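Local coordinates for berberine bridge enzyme-like 28 (Arabidopsis thaliana, PDB 5D79), which is a secreted, FAD-dependent oxidoreductase of the berberine bridge enzyme-like family that is involved in adaptation to salt stress, at residues Thr288-Ser293 with Val298-Thr303; Thr254-Gln259 with Leu284-Thr289; Gln91-Cys96 with Ala126-Arg131; Phe236-Ser241 with Asp518-Glu523. All coordinates share one frame; numbering follows the deposited sequence.

Contact 1 (Thr288-Ser293 with Val298-Thr303); sequences TTLERS and VHALFT
One face of the H299 imidazole is covered by S293, whose CB lies 3.9 Å from the H299 ring centroid in a CH-pi contact displaced toward the rim; at the ring's edge, in its plane, comes E291, with CG 3.7 Å from H299 NE2. The site is part of a beta hairpin of strands 284-292 and 298-306, S293 lying at its turn, and E291 and H299 form an antiparallel hydrogen-bonded pair in it. Each tucks CG between its own backbone N and carbonyl carbon (chi1 65° for E291, 75° for H299), which brings the two side chains alongside one another, carboxylate and ring only 17° from coplanar. From there E291 OE2 reaches L301 CD2 at 3.6 Å. The H299 ring is held by ND1, which bonds to NE2 of Q259 on the next strand, whereas its buried NE2 has no polar partner in the model. Were the imidazole cut back to an alanine here, the Q259 amide would probably lose its mate, and S293 CB and the flank of E291 their cover.

The other face of the hairpin is mostly apolar and packs on helix 263-276, where W273, I270, A266 and I269 receive it. Here L290 CD2 rests on A300 CB at 3.7 Å, and T288 runs beside F302, with OG1 3.2 Å from CD1 of F302; that buried hydroxyl also has no polar partner. T289 and L301 exchange two backbone bonds. The E291-H299 pair is less even: E291 N to H299 O is weak at 3.3 Å, while H299 N meets E291 O at 3.0 Å.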
# COMPACT_ATOMS: atom_id res chain seq x y z
N THR A 288 12.01 -12.78 -1.86
CA THR A 288 13.43 -12.54 -2.02
C THR A 288 13.69 -11.04 -1.92
O THR A 288 13.09 -10.25 -2.65
CB THR A 288 13.95 -13.08 -3.38
OG1 THR A 288 13.79 -14.51 -3.43
CG2 THR A 288 15.41 -12.73 -3.59
N THR A 289 14.56 -10.65 -1.01
CA THR A 289 14.93 -9.26 -0.91
C THR A 289 16.42 -9.09 -1.12
O THR A 289 17.24 -9.71 -0.45
CB THR A 289 14.56 -8.66 0.45
OG1 THR A 289 13.20 -9.00 0.76
CG2 THR A 289 14.75 -7.13 0.44
N LEU A 290 16.77 -8.25 -2.08
CA LEU A 290 18.15 -7.87 -2.27
C LEU A 290 18.40 -6.54 -1.58
O LEU A 290 17.67 -5.57 -1.80
CB LEU A 290 18.45 -7.78 -3.76
CG LEU A 290 18.11 -9.03 -4.54
CD1 LEU A 290 18.59 -8.85 -5.97
CD2 LEU A 290 18.76 -10.21 -3.91
N GLU A 291 19.41 -6.50 -0.72
CA GLU A 291 19.66 -5.33 0.12
C GLU A 291 21.00 -5.46 0.82
O GLU A 291 21.67 -6.48 0.69
CB GLU A 291 18.56 -5.17 1.16
CG GLU A 291 18.55 -6.32 2.12
CD GLU A 291 17.51 -6.18 3.18
OE1 GLU A 291 16.74 -5.20 3.13
OE2 GLU A 291 17.46 -7.06 4.06
N ARG A 292 21.40 -4.42 1.55
CA ARG A 292 22.60 -4.48 2.38
C ARG A 292 22.40 -5.31 3.63
O ARG A 292 21.29 -5.39 4.17
CB ARG A 292 23.05 -3.08 2.81
CG ARG A 292 23.59 -2.21 1.71
CD ARG A 292 24.95 -2.65 1.21
NE ARG A 292 25.28 -1.89 0.01
CZ ARG A 292 25.99 -0.76 0.01
NH1 ARG A 292 26.47 -0.29 1.16
NH2 ARG A 292 26.23 -0.12 -1.12
N SER A 293 23.48 -5.92 4.10
CA SER A 293 23.50 -6.59 5.39
C SER A 293 24.16 -5.70 6.44
O SER A 293 24.75 -4.67 6.10
CB SER A 293 24.23 -7.93 5.29
OG SER A 293 25.58 -7.75 4.92
N VAL A 298 26.13 -6.53 0.02
CA VAL A 298 24.91 -6.99 -0.63
C VAL A 298 24.69 -8.48 -0.35
O VAL A 298 25.62 -9.29 -0.43
CB VAL A 298 24.96 -6.73 -2.15
CG1 VAL A 298 23.66 -7.12 -2.82
CG2 VAL A 298 25.27 -5.28 -2.41
N HIS A 299 23.46 -8.82 -0.02
CA HIS A 299 23.10 -10.20 0.17
C HIS A 299 21.69 -10.43 -0.34
O HIS A 299 20.95 -9.47 -0.55
CB HIS A 299 23.26 -10.61 1.64
CG HIS A 299 22.19 -10.09 2.56
ND1 HIS A 299 22.04 -10.55 3.85
CD2 HIS A 299 21.22 -9.16 2.38
CE1 HIS A 299 21.02 -9.93 4.42
NE2 HIS A 299 20.50 -9.09 3.55
N ALA A 300 21.33 -11.70 -0.56
CA ALA A 300 19.96 -12.10 -0.86
C ALA A 300 19.32 -12.69 0.38
O ALA A 300 19.82 -13.66 0.95
CB ALA A 300 19.92 -13.12 -1.99
N LEU A 301 18.21 -12.10 0.79
CA LEU A 301 17.46 -12.55 1.95
C LEU A 301 16.17 -13.26 1.51
O LEU A 301 15.25 -12.63 0.99
CB LEU A 301 17.15 -11.36 2.86
CG LEU A 301 16.87 -11.61 4.33
CD1 LEU A 301 18.12 -12.14 5.03
CD2 LEU A 301 16.35 -10.33 4.98
N PHE A 302 16.12 -14.57 1.72
CA PHE A 302 14.93 -15.36 1.45
C PHE A 302 14.15 -15.59 2.73
O PHE A 302 14.58 -16.32 3.62
CB PHE A 302 15.32 -16.68 0.83
CG PHE A 302 16.19 -16.54 -0.37
CD1 PHE A 302 15.64 -16.35 -1.62
CD2 PHE A 302 17.57 -16.57 -0.24
CE1 PHE A 302 16.45 -16.20 -2.74
CE2 PHE A 302 18.38 -16.42 -1.35
CZ PHE A 302 17.82 -16.24 -2.60
N THR A 303 12.99 -14.94 2.83
CA THR A 303 12.12 -15.07 3.99
C THR A 303 10.76 -15.59 3.54
O THR A 303 10.33 -15.38 2.41
CB THR A 303 11.95 -13.74 4.72
OG1 THR A 303 11.46 -12.75 3.81
CG2 THR A 303 13.27 -13.29 5.25

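Contact 2 (Thr254-Gln259 with Leu284-Thr289); sequences TVFKVQ and LFIRTT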
# COMPACT_ATOMS: atom_id res chain seq x y z
N THR A 254 4.60 -21.45 10.34
CA THR A 254 6.05 -21.54 10.30
C THR A 254 6.65 -20.43 9.45
O THR A 254 6.31 -20.30 8.27
CB THR A 254 6.51 -22.90 9.73
OG1 THR A 254 5.93 -23.97 10.47
CG2 THR A 254 8.02 -23.02 9.79
N VAL A 255 7.54 -19.64 10.05
CA VAL A 255 8.38 -18.71 9.30
C VAL A 255 9.80 -19.27 9.11
O VAL A 255 10.22 -20.18 9.83
CB VAL A 255 8.46 -17.32 9.96
CG1 VAL A 255 7.07 -16.70 10.09
CG2 VAL A 255 9.19 -17.39 11.32
N PHE A 256 10.53 -18.73 8.13
CA PHE A 256 11.91 -19.13 7.86
C PHE A 256 12.74 -18.02 7.21
O PHE A 256 12.21 -17.14 6.54
CB PHE A 256 11.94 -20.38 6.96
CG PHE A 256 11.38 -20.17 5.57
CD1 PHE A 256 10.02 -20.36 5.32
CD2 PHE A 256 12.21 -19.82 4.51
CE1 PHE A 256 9.52 -20.18 4.05
CE2 PHE A 256 11.71 -19.64 3.24
CZ PHE A 256 10.36 -19.82 3.01
N LYS A 257 14.04 -18.07 7.43
CA LYS A 257 14.93 -17.09 6.86
C LYS A 257 16.18 -17.81 6.42
O LYS A 257 16.72 -18.64 7.15
CB LYS A 257 15.25 -15.98 7.87
CG LYS A 257 16.15 -14.87 7.35
CD LYS A 257 16.25 -13.72 8.35
CE LYS A 257 14.88 -13.07 8.58
NZ LYS A 257 14.86 -11.98 9.62
N VAL A 258 16.62 -17.51 5.20
CA VAL A 258 17.90 -18.00 4.72
C VAL A 258 18.66 -16.84 4.11
O VAL A 258 18.12 -16.08 3.32
CB VAL A 258 17.73 -19.13 3.69
CG1 VAL A 258 19.05 -19.41 2.98
CG2 VAL A 258 17.21 -20.39 4.37
N GLN A 259 19.92 -16.69 4.50
CA GLN A 259 20.75 -15.60 4.02
C GLN A 259 21.83 -16.13 3.07
O GLN A 259 22.46 -17.16 3.34
CB GLN A 259 21.39 -14.86 5.20
CG GLN A 259 22.08 -13.58 4.82
CD GLN A 259 23.37 -13.38 5.58
OE1 GLN A 259 23.99 -14.34 6.05
NE2 GLN A 259 23.79 -12.12 5.72
N LEU A 284 2.48 -21.74 1.00
CA LEU A 284 3.88 -21.31 1.04
C LEU A 284 4.14 -19.96 0.36
O LEU A 284 3.94 -19.80 -0.84
CB LEU A 284 4.78 -22.38 0.40
CG LEU A 284 6.29 -22.11 0.41
CD1 LEU A 284 6.76 -21.78 1.82
CD2 LEU A 284 7.06 -23.31 -0.12
N PHE A 285 4.62 -19.02 1.16
CA PHE A 285 5.00 -17.69 0.71
C PHE A 285 6.51 -17.55 0.79
O PHE A 285 7.06 -17.65 1.87
CB PHE A 285 4.33 -16.62 1.58
CG PHE A 285 4.77 -15.20 1.28
CD1 PHE A 285 4.17 -14.48 0.25
CD2 PHE A 285 5.77 -14.59 2.03
CE1 PHE A 285 4.58 -13.18 -0.02
CE2 PHE A 285 6.17 -13.29 1.75
CZ PHE A 285 5.57 -12.59 0.73
N ILE A 286 7.16 -17.31 -0.34
CA ILE A 286 8.61 -17.13 -0.37
C ILE A 286 9.04 -15.83 -1.07
O ILE A 286 8.97 -15.72 -2.30
CB ILE A 286 9.34 -18.31 -1.07
CG1 ILE A 286 8.55 -19.61 -0.97
CG2 ILE A 286 10.75 -18.51 -0.50
CD1 ILE A 286 9.13 -20.67 -1.83
N ARG A 287 9.51 -14.88 -0.28
CA ARG A 287 9.98 -13.59 -0.78
C ARG A 287 11.51 -13.50 -0.86
O ARG A 287 12.23 -14.10 -0.06
CB ARG A 287 9.42 -12.47 0.12
CG ARG A 287 10.25 -11.17 0.14
CD ARG A 287 9.52 -10.01 0.83
NE ARG A 287 8.27 -9.67 0.14
CZ ARG A 287 7.35 -8.84 0.63
NH1 ARG A 287 7.54 -8.27 1.81
NH2 ARG A 287 6.24 -8.59 -0.05
N THR A 288 12.01 -12.78 -1.86
CA THR A 288 13.43 -12.54 -2.02
C THR A 288 13.69 -11.04 -1.92
O THR A 288 13.09 -10.25 -2.65
CB THR A 288 13.95 -13.08 -3.38
OG1 THR A 288 13.79 -14.51 -3.43
CG2 THR A 288 15.41 -12.73 -3.59
N THR A 289 14.56 -10.65 -1.01
CA THR A 289 14.93 -9.26 -0.91
C THR A 289 16.42 -9.09 -1.12
O THR A 289 17.24 -9.71 -0.45
CB THR A 289 14.56 -8.66 0.45
OG1 THR A 289 13.20 -9.00 0.76
CG2 THR A 289 14.75 -7.13 0.44
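F256 and I286 lie on strands that run in the same general direction, their segment axes 26° apart and 9.2 Å from each other at closest approach, because strand 298-306 is interposed between them in the antiparallel sheet and hydrogen-bonds to both. With the backbones too far apart to bond, the contact is made by one long side chain. F256 has chi1 at 65°, CG lying between the backbone N and the carbonyl carbon, and its ring stretches across the middle strand, where the backbone partner of F256 is G304, whose lack of a side chain probably leaves room for the ring.

The far end of the ring does the touching. CZ of F256 meets I286 CG2 at 3.8 Å, the methyl standing at the ring edge and near the ring plane. Next to it, CE1 of F256 lies 3.9 Å from L284 CD1, the two side chains crossing at about a right angle. F285 O is a looser neighbour, 4.1 Å from F256 CZ. In I286, chi1 of -27° is far from staggered, a sign of some strain in the branch that presents CG2. L313 of helix 310-320 touches both F256 and L284, and L326 also packs on F256. With only an alanine's methyl in place of the F256 ring, a gap is likely to open above the middle strand, leaving I286 CG2 and L284 CD1 without their aromatic neighbour.

Carbon meets carbon or a distant carbonyl throughout, so the contact adds burial and shape but little directional preference; direction comes from the backbone bonds through strand 298-306.

Contact 3 (Gln91-Cys96 with Ala126-Arg131); sequences QTVIRC and AVIDLR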
# COMPACT_ATOMS: atom_id res chain seq x y z
N GLN A 91 -19.35 14.49 6.22
CA GLN A 91 -20.41 14.96 5.35
C GLN A 91 -20.37 16.47 5.19
O GLN A 91 -20.43 17.00 4.08
CB GLN A 91 -21.77 14.54 5.90
CG GLN A 91 -21.92 13.06 6.12
CD GLN A 91 -23.30 12.69 6.59
OE1 GLN A 91 -23.54 12.53 7.79
NE2 GLN A 91 -24.24 12.57 5.65
N THR A 92 -20.26 17.15 6.32
CA THR A 92 -20.28 18.60 6.34
C THR A 92 -19.09 19.16 5.58
O THR A 92 -19.20 20.18 4.90
CB THR A 92 -20.30 19.12 7.78
OG1 THR A 92 -21.47 18.63 8.44
CG2 THR A 92 -20.31 20.64 7.80
N VAL A 93 -17.95 18.48 5.69
CA VAL A 93 -16.76 18.93 4.98
C VAL A 93 -16.96 18.80 3.47
O VAL A 93 -16.68 19.74 2.72
CB VAL A 93 -15.52 18.14 5.39
CG1 VAL A 93 -14.36 18.53 4.53
CG2 VAL A 93 -15.20 18.40 6.86
N ILE A 94 -17.47 17.65 3.04
CA ILE A 94 -17.77 17.41 1.63
C ILE A 94 -18.79 18.41 1.09
O ILE A 94 -18.58 18.99 0.02
CB ILE A 94 -18.31 15.96 1.40
CG1 ILE A 94 -17.29 14.91 1.85
CG2 ILE A 94 -18.69 15.75 -0.05
CD1 ILE A 94 -15.83 15.26 1.54
N ARG A 95 -19.88 18.62 1.82
CA ARG A 95 -20.91 19.56 1.40
C ARG A 95 -20.43 21.02 1.36
O ARG A 95 -20.65 21.72 0.37
CB ARG A 95 -22.13 19.44 2.31
CG ARG A 95 -22.79 18.08 2.20
CD ARG A 95 -24.24 18.10 2.64
NE ARG A 95 -24.77 16.75 2.86
CZ ARG A 95 -24.89 16.19 4.06
NH1 ARG A 95 -24.52 16.86 5.15
NH2 ARG A 95 -25.37 14.96 4.17
N CYS A 96 -19.77 21.47 2.43
CA CYS A 96 -19.26 22.84 2.48
C CYS A 96 -18.16 23.12 1.47
O CYS A 96 -18.10 24.22 0.91
CB CYS A 96 -18.72 23.17 3.88
SG CYS A 96 -19.98 23.35 5.15
N ALA A 126 -7.61 21.63 1.59
CA ALA A 126 -7.73 21.31 3.00
C ALA A 126 -7.52 19.80 3.16
O ALA A 126 -7.55 19.07 2.17
CB ALA A 126 -9.07 21.74 3.53
N VAL A 127 -7.32 19.35 4.40
CA VAL A 127 -7.09 17.93 4.67
C VAL A 127 -8.15 17.34 5.60
O VAL A 127 -8.41 17.89 6.66
CB VAL A 127 -5.69 17.69 5.31
CG1 VAL A 127 -5.58 16.28 5.86
CG2 VAL A 127 -4.59 17.95 4.30
N ILE A 128 -8.77 16.24 5.19
CA ILE A 128 -9.61 15.43 6.07
C ILE A 128 -8.77 14.29 6.68
O ILE A 128 -8.61 13.22 6.08
CB ILE A 128 -10.82 14.81 5.32
CG1 ILE A 128 -11.52 15.85 4.44
CG2 ILE A 128 -11.81 14.20 6.29
CD1 ILE A 128 -12.58 15.27 3.54
N ASP A 129 -8.21 14.53 7.87
CA ASP A 129 -7.39 13.55 8.58
C ASP A 129 -8.30 12.64 9.41
O ASP A 129 -9.05 13.12 10.27
CB ASP A 129 -6.36 14.27 9.47
CG ASP A 129 -5.28 13.34 10.05
OD1 ASP A 129 -5.62 12.27 10.62
OD2 ASP A 129 -4.08 13.69 9.96
N LEU A 130 -8.23 11.34 9.15
CA LEU A 130 -9.16 10.37 9.73
C LEU A 130 -8.67 9.74 11.02
O LEU A 130 -9.24 8.75 11.48
CB LEU A 130 -9.47 9.26 8.72
CG LEU A 130 -10.13 9.75 7.44
CD1 LEU A 130 -10.18 8.65 6.42
CD2 LEU A 130 -11.52 10.26 7.75
N ARG A 131 -7.65 10.33 11.61
CA ARG A 131 -7.00 9.78 12.79
C ARG A 131 -7.94 9.47 13.97
O ARG A 131 -7.64 8.61 14.78
CB ARG A 131 -5.91 10.75 13.27
CG ARG A 131 -6.43 12.06 13.85
CD ARG A 131 -5.26 12.93 14.18
NE ARG A 131 -4.27 12.83 13.12
CZ ARG A 131 -3.09 13.44 13.13
NH1 ARG A 131 -2.74 14.20 14.15
NH2 ARG A 131 -2.26 13.28 12.10
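V93 and I94 lie on the helix of a beta-alpha-beta crossover in the FAD-binding PCMH-type domain, and I128 lies on the sheet beneath. The crossover runs from strand 80-82 through helix 87-100 to the parallel strand 103-107, and strand 125-129, which carries I128, is inserted between those two. The helix therefore packs over a strand that comes later in the chain, with CA of V93 8.0 Å from CA of I128.

I128 CD1 is the point of contact. It touches V93 CG1 at 3.8 Å and, at the same distance, I94 CD1. V93 and I128 run alongside each other in opposing senses, which also brings CG1 of V93 to 3.9 Å from CG1 of I128, while I94 crosses I128 at about a right angle. V93 holds CG1 anti to its backbone N (chi1 174°), presenting that methyl to the sheet. All three side chains are buried; V93 continues onto I82 and L35, and I128 onto V104 and T106. One turn along the helix, C96 is joined by a disulfide to C34 of helix 29-36, tying down the helix covalently.

Beyond the strand the chain turns toward the cofactor, and L130 touches FAD. D129 shapes this turn. Its OD1 takes the backbone N of R131 at 3.0 Å, closing an Asx turn, and also NE of the same residue, which approaches from above the carboxylate plane, 54° out of it. The second oxygen, OD2, makes a salt bridge to R107 and another to R131, whose NH2 lies 2.8 Å from D129 OD2.

Contact 4 (Phe236-Ser241 with Asp518-Glu523); sequences FGVILS and DFFCDE. With FAD (flavin-adenine dinucleotide), chain E.
The F520 ring lies between G237 on one face and F519 on the other. G237 CA stands over its centre, 3.5 Å from the F520 centroid and only 7° off the ring normal, a CH-pi contact made by backbone alone. On the opposite face CD2 of F519 also sits over the centre, 3.5 Å above the F520 plane, while CD2 of F520 lies in the plane of the F519 ring, at its edge. V238 arrives from another quarter: its side chain crosses F520 at about a right angle and puts CG2 3.8 Å from F520 CE1. F520 gains this place with CG anti to its own carbonyl carbon (chi1 -63°), the ring directed at the 236-241 backbone. G237 has backbone angles at which a beta carbon would run into the carbonyl oxygen of F236.

Just past this packing the chain binds the adenine of FAD. I239 N donates to N1A of FAD at 3.0 Å, and FAD N6A donates to I239 O at 2.8 Å, so one residue's backbone reads both polar atoms on that edge of the base. The same carbonyl also accepts from T149 OG1. G237 O comes within 3.3 Å of FAD C2A.

The contact thus brings the loop after helix 504-514 against the start of strand 238-248, which is paired with strand 202-208 and has a classic beta bulge where L240 and S241 face L206. Helix 87-100 adjoins both partners, V90 and I94 touching V238, and A97 and Q98 touching F519; strand 103-107 contributes T106 to V238 and V104 to F519.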
# COMPACT_ATOMS: atom_id res chain seq x y z
N PHE A 236 -13.02 8.42 -5.61
CA PHE A 236 -14.42 7.97 -5.53
C PHE A 236 -15.24 8.46 -4.33
O PHE A 236 -16.47 8.34 -4.34
CB PHE A 236 -14.45 6.43 -5.58
CG PHE A 236 -14.00 5.87 -6.90
CD1 PHE A 236 -14.86 5.86 -7.99
CD2 PHE A 236 -12.71 5.39 -7.06
CE1 PHE A 236 -14.44 5.38 -9.22
CE2 PHE A 236 -12.30 4.90 -8.28
CZ PHE A 236 -13.17 4.90 -9.36
N GLY A 237 -14.58 9.00 -3.30
CA GLY A 237 -15.28 9.51 -2.14
C GLY A 237 -14.46 9.51 -0.86
O GLY A 237 -13.23 9.42 -0.91
N VAL A 238 -15.13 9.62 0.28
CA VAL A 238 -14.47 9.41 1.56
C VAL A 238 -14.99 8.13 2.19
O VAL A 238 -16.11 8.10 2.71
CB VAL A 238 -14.69 10.57 2.55
CG1 VAL A 238 -13.85 10.32 3.81
CG2 VAL A 238 -14.30 11.89 1.91
N ILE A 239 -14.17 7.09 2.16
CA ILE A 239 -14.54 5.81 2.72
C ILE A 239 -14.43 5.89 4.25
O ILE A 239 -13.38 6.24 4.79
CB ILE A 239 -13.64 4.67 2.18
CG1 ILE A 239 -13.54 4.77 0.66
CG2 ILE A 239 -14.21 3.31 2.57
CD1 ILE A 239 -12.40 4.01 0.06
N LEU A 240 -15.54 5.59 4.93
CA LEU A 240 -15.62 5.75 6.36
C LEU A 240 -15.24 4.48 7.11
O LEU A 240 -14.65 4.54 8.20
CB LEU A 240 -17.03 6.18 6.76
CG LEU A 240 -17.48 7.58 6.34
CD1 LEU A 240 -18.89 7.81 6.84
CD2 LEU A 240 -16.52 8.65 6.86
N SER A 241 -15.57 3.33 6.52
CA SER A 241 -15.39 2.07 7.21
C SER A 241 -15.33 0.88 6.24
O SER A 241 -15.91 0.93 5.16
CB SER A 241 -16.51 1.89 8.23
OG SER A 241 -16.15 0.95 9.21
N ASP A 518 -16.67 15.54 -10.60
CA ASP A 518 -15.25 15.28 -10.40
C ASP A 518 -14.72 16.01 -9.15
O ASP A 518 -13.65 16.62 -9.19
CB ASP A 518 -14.47 15.68 -11.66
CG ASP A 518 -13.05 15.12 -11.68
OD1 ASP A 518 -12.78 14.17 -10.92
OD2 ASP A 518 -12.22 15.63 -12.46
N PHE A 519 -15.45 15.93 -8.04
CA PHE A 519 -14.99 16.58 -6.81
C PHE A 519 -13.74 15.90 -6.27
O PHE A 519 -12.77 16.56 -5.90
CB PHE A 519 -16.06 16.60 -5.72
CG PHE A 519 -15.58 17.20 -4.39
CD1 PHE A 519 -15.37 18.58 -4.27
CD2 PHE A 519 -15.33 16.39 -3.29
CE1 PHE A 519 -14.92 19.14 -3.06
CE2 PHE A 519 -14.87 16.94 -2.08
CZ PHE A 519 -14.68 18.32 -1.97
N PHE A 520 -13.77 14.58 -6.22
CA PHE A 520 -12.65 13.83 -5.68
C PHE A 520 -11.58 13.61 -6.75
O PHE A 520 -11.67 12.67 -7.54
CB PHE A 520 -13.14 12.51 -5.10
CG PHE A 520 -14.07 12.69 -3.94
CD1 PHE A 520 -13.58 12.97 -2.68
CD2 PHE A 520 -15.44 12.62 -4.12
CE1 PHE A 520 -14.43 13.15 -1.62
CE2 PHE A 520 -16.31 12.81 -3.06
CZ PHE A 520 -15.80 13.08 -1.81
N CYS A 521 -10.58 14.49 -6.76
CA CYS A 521 -9.51 14.44 -7.75
C CYS A 521 -8.15 14.78 -7.14
O CYS A 521 -8.05 15.64 -6.27
CB CYS A 521 -9.82 15.39 -8.92
SG CYS A 521 -9.62 17.19 -8.61
N ASP A 522 -7.11 14.08 -7.59
CA ASP A 522 -5.73 14.46 -7.30
C ASP A 522 -4.94 14.46 -8.61
O ASP A 522 -5.52 14.50 -9.70
CB ASP A 522 -5.08 13.54 -6.25
CG ASP A 522 -5.30 12.06 -6.52
OD1 ASP A 522 -5.29 11.62 -7.68
OD2 ASP A 522 -5.46 11.31 -5.54
N GLU A 523 -3.62 14.39 -8.51
CA GLU A 523 -2.76 14.49 -9.68
C GLU A 523 -2.75 13.25 -10.60
O GLU A 523 -2.24 13.31 -11.73
CB GLU A 523 -1.34 14.82 -9.23
CG GLU A 523 -1.15 16.25 -8.69
CD GLU A 523 -1.76 16.48 -7.31
OE1 GLU A 523 -2.01 15.48 -6.58
OE2 GLU A 523 -1.99 17.65 -6.95
PA FAD E . -2.59 7.75 3.01
O1A FAD E . -1.52 8.70 2.54
O2A FAD E . -3.33 8.24 4.23
O5B FAD E . -3.59 7.42 1.78
C5B FAD E . -3.10 7.10 0.49
C4B FAD E . -4.13 7.38 -0.62
O4B FAD E . -5.38 6.83 -0.25
C3B FAD E . -4.33 8.88 -0.83
O3B FAD E . -4.55 9.17 -2.19
C2B FAD E . -5.56 9.17 0.01
O2B FAD E . -6.29 10.29 -0.48
C1B FAD E . -6.33 7.86 -0.05
N9A FAD E . -7.15 7.58 1.15
C8A FAD E . -6.74 7.32 2.44
N7A FAD E . -7.85 7.11 3.20
C5A FAD E . -8.95 7.22 2.43
C6A FAD E . -10.32 7.10 2.68
N6A FAD E . -10.76 6.59 3.82
N1A FAD E . -11.22 7.28 1.65
C2A FAD E . -10.77 7.56 0.38
N3A FAD E . -9.42 7.68 0.14
C4A FAD E . -8.52 7.51 1.14
N1 FAD E . 1.52 -1.61 0.33
C2 FAD E . 1.38 -2.96 0.09
O2 FAD E . 0.32 -3.42 -0.36
N3 FAD E . 2.44 -3.82 0.38
C4 FAD E . 3.63 -3.34 0.90
O4 FAD E . 4.50 -4.14 1.25
C4X FAD E . 3.76 -1.97 1.15
N5 FAD E . 4.88 -1.47 1.79
C5X FAD E . 4.85 -0.19 2.31
C6 FAD E . 5.85 0.27 3.17
C7 FAD E . 5.81 1.57 3.68
C7M FAD E . 6.90 2.05 4.59
C8 FAD E . 4.74 2.41 3.37
C8M FAD E . 4.69 3.82 3.88
C9 FAD E . 3.75 1.96 2.51
C9A FAD E . 3.83 0.68 1.94
N10 FAD E . 2.86 0.24 1.05
C10 FAD E . 2.68 -1.12 0.89
C1' FAD E . 1.96 1.21 0.35
C2' FAD E . 0.68 1.52 1.10
O2' FAD E . -0.12 0.36 1.14
C3' FAD E . -0.02 2.66 0.37
O3' FAD E . 0.78 3.81 0.49
C4' FAD E . -1.36 2.98 0.98
O4' FAD E . -2.17 3.62 0.02
C5' FAD E . -1.18 3.97 2.11
O5' FAD E . -2.36 4.00 2.88
P FAD E . -2.42 5.05 4.09
O1P FAD E . -3.83 5.15 4.60
O2P FAD E . -1.47 4.66 5.19
O3P FAD E . -1.85 6.35 3.33

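In the fold
The four contacts form two groups on opposite sides of the chain's centre, with FAD between them. Contacts 1 and 2 share strand 284-292, their centres 10 Å apart, and strand 298-306 links them, as in the probable hydrogen bond of 2.8 Å from V258 N to F302 O. Contacts 3 and 4, centres 11 Å apart, merge into one apolar patch where I94 CD1 meets V238 CG2 at 3.7 Å. Contacts 1 and 4 are about 38 Å apart, centre to centre. Contact 4 binds the adenine, whereas the F285 and T289 side chains come only to about 9 and 10 Å from FAD, nearest atoms, at its flavin end.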